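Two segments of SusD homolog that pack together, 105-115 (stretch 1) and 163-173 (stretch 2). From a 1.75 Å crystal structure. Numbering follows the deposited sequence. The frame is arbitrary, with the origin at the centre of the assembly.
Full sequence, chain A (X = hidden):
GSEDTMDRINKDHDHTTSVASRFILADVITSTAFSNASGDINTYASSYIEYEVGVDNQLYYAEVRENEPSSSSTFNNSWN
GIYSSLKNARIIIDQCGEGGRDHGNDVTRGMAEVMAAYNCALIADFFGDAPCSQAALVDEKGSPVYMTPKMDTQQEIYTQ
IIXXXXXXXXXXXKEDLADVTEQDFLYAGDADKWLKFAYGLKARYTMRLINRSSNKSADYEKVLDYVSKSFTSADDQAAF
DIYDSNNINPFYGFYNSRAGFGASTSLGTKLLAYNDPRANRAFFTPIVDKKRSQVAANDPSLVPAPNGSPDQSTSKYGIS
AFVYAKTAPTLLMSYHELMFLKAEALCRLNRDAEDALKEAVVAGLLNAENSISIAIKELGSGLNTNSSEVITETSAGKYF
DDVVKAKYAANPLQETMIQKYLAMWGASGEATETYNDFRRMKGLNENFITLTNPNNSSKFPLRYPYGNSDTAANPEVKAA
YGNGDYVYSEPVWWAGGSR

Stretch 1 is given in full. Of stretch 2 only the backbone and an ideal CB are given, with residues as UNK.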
# COMPACT_ATOMS: atom_id res chain seq x y z
N ASN A 105 -18.72 -24.45 1.70
CA ASN A 105 -18.58 -23.00 1.79
C ASN A 105 -17.48 -22.56 0.84
O ASN A 105 -16.40 -22.16 1.23
CB ASN A 105 -18.35 -22.56 3.23
CG ASN A 105 -19.57 -22.75 4.05
OD1 ASN A 105 -20.57 -22.07 3.85
ND2 ASN A 105 -19.52 -23.68 4.98
N ASP A 106 -17.82 -22.66 -0.44
CA ASP A 106 -16.86 -22.39 -1.53
C ASP A 106 -16.59 -20.93 -1.73
O ASP A 106 -15.46 -20.55 -2.06
CB ASP A 106 -17.35 -23.02 -2.85
CG ASP A 106 -17.37 -24.53 -2.79
OD1 ASP A 106 -16.37 -25.12 -2.32
OD2 ASP A 106 -18.37 -25.13 -3.23
N VAL A 107 -17.60 -20.11 -1.49
CA VAL A 107 -17.46 -18.66 -1.64
C VAL A 107 -16.55 -18.11 -0.54
O VAL A 107 -15.63 -17.34 -0.80
CB VAL A 107 -18.82 -17.93 -1.72
CG1 VAL A 107 -18.61 -16.42 -1.50
CG2 VAL A 107 -19.46 -18.21 -3.10
N THR A 108 -16.76 -18.58 0.68
CA THR A 108 -15.93 -18.21 1.83
C THR A 108 -14.51 -18.67 1.56
O THR A 108 -13.54 -18.00 1.86
CB THR A 108 -16.46 -18.85 3.14
OG1 THR A 108 -17.71 -18.24 3.49
CG2 THR A 108 -15.50 -18.64 4.27
N ARG A 109 -14.43 -19.81 0.89
CA ARG A 109 -13.15 -20.42 0.58
C ARG A 109 -12.37 -19.53 -0.38
O ARG A 109 -11.16 -19.33 -0.24
CB ARG A 109 -13.33 -21.82 -0.03
CG ARG A 109 -12.05 -22.60 -0.11
CD ARG A 109 -12.25 -23.95 -0.77
NE ARG A 109 -11.22 -24.87 -0.31
CZ ARG A 109 -11.00 -26.07 -0.83
NH1 ARG A 109 -11.72 -26.51 -1.85
NH2 ARG A 109 -10.05 -26.85 -0.33
N GLY A 110 -13.11 -19.01 -1.34
CA GLY A 110 -12.53 -18.15 -2.35
C GLY A 110 -12.05 -16.85 -1.74
O GLY A 110 -10.99 -16.33 -2.08
N MSE A 111 -12.84 -16.33 -0.82
CA MSE A 111 -12.44 -15.08 -0.17
C MSE A 111 -11.10 -15.30 0.56
O MSE A 111 -10.20 -14.44 0.55
CB MSE A 111 -13.50 -14.60 0.81
CG MSE A 111 -14.85 -14.32 0.17
SE MSE A 111 -16.23 -13.95 1.47
CE MSE A 111 -17.71 -13.67 0.27
N ALA A 112 -11.02 -16.43 1.24
CA ALA A 112 -9.83 -16.83 1.99
C ALA A 112 -8.64 -17.02 1.06
O ALA A 112 -7.50 -16.71 1.42
CB ALA A 112 -10.08 -18.11 2.81
N GLU A 113 -8.91 -17.50 -0.15
CA GLU A 113 -7.85 -17.75 -1.14
C GLU A 113 -7.28 -16.42 -1.61
O GLU A 113 -6.07 -16.26 -1.77
CB GLU A 113 -8.38 -18.59 -2.32
CG GLU A 113 -8.46 -20.07 -1.92
CD GLU A 113 -9.32 -20.94 -2.83
OE1 GLU A 113 -10.21 -20.42 -3.53
OE2 GLU A 113 -9.15 -22.19 -2.79
N VAL A 114 -8.16 -15.44 -1.73
CA VAL A 114 -7.74 -14.09 -2.08
C VAL A 114 -6.88 -13.49 -0.94
O VAL A 114 -5.85 -12.85 -1.16
CB VAL A 114 -8.96 -13.17 -2.40
CG1 VAL A 114 -8.51 -11.66 -2.54
CG2 VAL A 114 -9.68 -13.65 -3.66
N MSE A 115 -7.28 -13.74 0.30
CA MSE A 115 -6.50 -13.17 1.41
C MSE A 115 -5.18 -13.89 1.52
O MSE A 115 -4.19 -13.31 1.95
CB MSE A 115 -7.23 -13.25 2.75
CG MSE A 115 -8.49 -12.43 2.85
SE MSE A 115 -7.99 -10.60 3.05
CE MSE A 115 -8.17 -9.93 1.29
N UNK A 163 -1.86 -18.83 -8.30
CA UNK A 163 -2.60 -20.07 -8.15
C UNK A 163 -3.75 -19.88 -7.18
O UNK A 163 -4.88 -20.32 -7.42
CB UNK A 163 -1.68 -21.20 -7.68
N UNK A 164 -3.48 -19.18 -6.09
CA UNK A 164 -4.53 -18.86 -5.14
C UNK A 164 -5.63 -18.03 -5.77
O UNK A 164 -6.82 -18.22 -5.51
CB UNK A 164 -3.94 -18.12 -3.94
N UNK A 165 -5.23 -17.10 -6.63
CA UNK A 165 -6.18 -16.17 -7.26
C UNK A 165 -7.02 -16.94 -8.27
O UNK A 165 -8.23 -16.75 -8.36
CB UNK A 165 -5.45 -15.00 -7.94
N UNK A 166 -6.39 -17.86 -8.96
CA UNK A 166 -7.13 -18.66 -9.95
C UNK A 166 -8.14 -19.53 -9.22
O UNK A 166 -9.29 -19.68 -9.65
CB UNK A 166 -6.18 -19.52 -10.79
N UNK A 167 -7.72 -20.07 -8.09
CA UNK A 167 -8.61 -20.93 -7.28
C UNK A 167 -9.78 -20.09 -6.84
O UNK A 167 -10.93 -20.49 -6.92
CB UNK A 167 -7.89 -21.53 -6.07
N UNK A 168 -9.43 -18.92 -6.33
CA UNK A 168 -10.43 -17.96 -5.88
C UNK A 168 -11.46 -17.61 -6.95
O UNK A 168 -12.68 -17.55 -6.70
CB UNK A 168 -9.74 -16.68 -5.41
N UNK A 169 -10.96 -17.33 -8.14
CA UNK A 169 -11.82 -16.92 -9.26
C UNK A 169 -12.88 -17.97 -9.54
O UNK A 169 -14.03 -17.66 -9.83
CB UNK A 169 -10.99 -16.67 -10.52
N UNK A 170 -12.49 -19.22 -9.35
CA UNK A 170 -13.39 -20.34 -9.59
C UNK A 170 -14.37 -20.51 -8.43
O UNK A 170 -15.59 -20.62 -8.62
CB UNK A 170 -12.59 -21.63 -9.80
N UNK A 171 -13.83 -20.50 -7.23
CA UNK A 171 -14.64 -20.75 -6.05
C UNK A 171 -15.65 -19.64 -5.77
O UNK A 171 -16.75 -19.89 -5.29
CB UNK A 171 -13.73 -20.93 -4.83
N UNK A 172 -15.28 -18.43 -6.11
CA UNK A 172 -16.12 -17.26 -5.81
C UNK A 172 -17.38 -17.28 -6.64
O UNK A 172 -18.33 -16.54 -6.36
CB UNK A 172 -15.35 -15.96 -6.06
N UNK A 173 -17.39 -18.15 -7.63
CA UNK A 173 -18.54 -18.23 -8.54
C UNK A 173 -19.47 -19.33 -8.16
O UNK A 173 -20.43 -19.61 -8.86
CB UNK A 173 -18.08 -18.43 -9.99

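The two helices run nearly antiparallel, at 156° between their N-to-C directions, and their axes close to 7.9 Å, so the positions facing stretch 1 have little room. G110 sets the tight spot: its CA lies 4.1 Å from the CA of position 168.

Position 163 has nothing of stretch 1 within 5.5 Å of its ideal CB, so the contact sets no demand there. It is S163, whose side chain stays out of reach.

At 164 the CB points sideways and sits 3.6 Å from E113 O. A side chain that leans along the helix, aromatic or long aliphatic, could cover the stem of E113. The residue is Y164; its CB comes to 3.5 Å from E113 O, and its CD1 lies 4.2 Å from E113 CG, while the hydroxyl bonds elsewhere in the structure.

Position 165 also points sideways, with no near neighbour for its CB, but V114 lies within range of a longer apolar chain. Leucine, isoleucine or methionine would all be plausible. L165 brings its CD2 to 4.4 Å from V114 CG2, the end of the side chain coming nearer than its root.

Position 166 points away and is unconstrained by stretch 1; it is D166.

Position 167 points toward stretch 1, its ideal CB 3.6 Å from E113 OE2. A small polar residue or a donor would be the easy guess beside a carboxylate. The deposited D167 is instead a like charge, its OD2 4.1 Å from E113 OE2. Water 2 mediates, donating to E113 OE2 at 2.6 Å and to D167 OD2 at 2.8 Å.

At 168 CA-to-CB points sideways and space is tight: the ideal CB is 3.5 Å from V114 CG2 and 3.6 Å from G110 O. Such spacing favours a very small residue, alanine, glycine or perhaps serine. A168 fits, its methyl packing on V114 CG2 at 3.5 Å.

Positions 169 and 170 lie off the contact, the first pointing away and the second sideways; they are I169 and A170.

Position 171 points toward stretch 1, with its ideal CB 3.3 Å from D106 O and 3.8 Å from E113 OE1. The carboxylate asks for a donor, and the close walls for a compact one: asparagine, or serine with shorter reach. N171 answers with ND2 donating to E113 OE1 at 2.9 Å and a nearly straight 170°. Its side chain is a knob among D106, R109, G110 and E113, as that of E113 is among Y164, D167, A168 and N171. Water 1 donates to N171 OD1 at 2.6 Å and to D106 OD1 at 2.5 Å, and accepts from R109 NH1 at 3.1 Å.

At 172 CA-to-CB points away, yet the bare backbone of G110 leaves room, and V107 CG1, M111 CG and V114 CG2 offer apolar atoms to a branched or flexible chain that curls back. L172 does so: CD2 reaches 3.7 Å from V107 O and 3.9 Å from M111 CG, and CD1 4.3 Å from V114 CG2. A CB on G110 would come 3.0 Å from L172 CG, a clash.

Position 173 points away, free of stretch 1. Q173 folds back on the preceding helix, NE2 donating to I169 O at 2.7 Å.

Stretch 2, residues 163-173: SYLDDAIANLQ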
# COMPACT_ATOMS: atom_id res chain seq x y z
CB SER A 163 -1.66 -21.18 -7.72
OG SER A 163 -2.36 -22.39 -7.51
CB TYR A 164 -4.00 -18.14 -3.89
CG TYR A 164 -3.51 -19.07 -2.79
CD1 TYR A 164 -4.26 -20.13 -2.37
CD2 TYR A 164 -2.31 -18.81 -2.13
CE1 TYR A 164 -3.81 -20.96 -1.35
CE2 TYR A 164 -1.86 -19.63 -1.10
CZ TYR A 164 -2.61 -20.69 -0.72
OH TYR A 164 -2.14 -21.52 0.30
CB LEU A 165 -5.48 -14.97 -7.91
CG LEU A 165 -4.87 -13.96 -6.91
CD1 LEU A 165 -4.08 -12.85 -7.60
CD2 LEU A 165 -5.99 -13.38 -6.00
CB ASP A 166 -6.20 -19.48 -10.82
CG ASP A 166 -5.45 -18.63 -11.82
OD1 ASP A 166 -5.92 -17.52 -12.16
OD2 ASP A 166 -4.40 -19.11 -12.27
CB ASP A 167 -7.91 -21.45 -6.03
CG ASP A 167 -6.86 -22.51 -6.32
OD1 ASP A 167 -6.82 -23.02 -7.46
OD2 ASP A 167 -6.08 -22.84 -5.40
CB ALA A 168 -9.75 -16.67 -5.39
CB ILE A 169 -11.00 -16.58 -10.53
CG1 ILE A 169 -10.23 -15.26 -10.30
CG2 ILE A 169 -11.90 -16.51 -11.78
CD1 ILE A 169 -9.13 -14.99 -11.31
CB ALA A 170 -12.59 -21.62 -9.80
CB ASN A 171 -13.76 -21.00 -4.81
CG ASN A 171 -13.21 -22.39 -4.79
OD1 ASN A 171 -13.90 -23.33 -5.19
ND2 ASN A 171 -11.97 -22.55 -4.32
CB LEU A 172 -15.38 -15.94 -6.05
CG LEU A 172 -14.32 -15.48 -5.04
CD1 LEU A 172 -13.44 -14.33 -5.61
CD2 LEU A 172 -14.98 -15.06 -3.67
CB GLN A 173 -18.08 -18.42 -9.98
CG GLN A 173 -17.24 -17.24 -10.46
CD GLN A 173 -16.79 -17.37 -11.89
OE1 GLN A 173 -17.59 -17.24 -12.81
NE2 GLN A 173 -15.50 -17.58 -12.08
O HOH W 1 -14.12 -25.19 -3.39
O HOH W 2 -6.61 -22.77 -2.68
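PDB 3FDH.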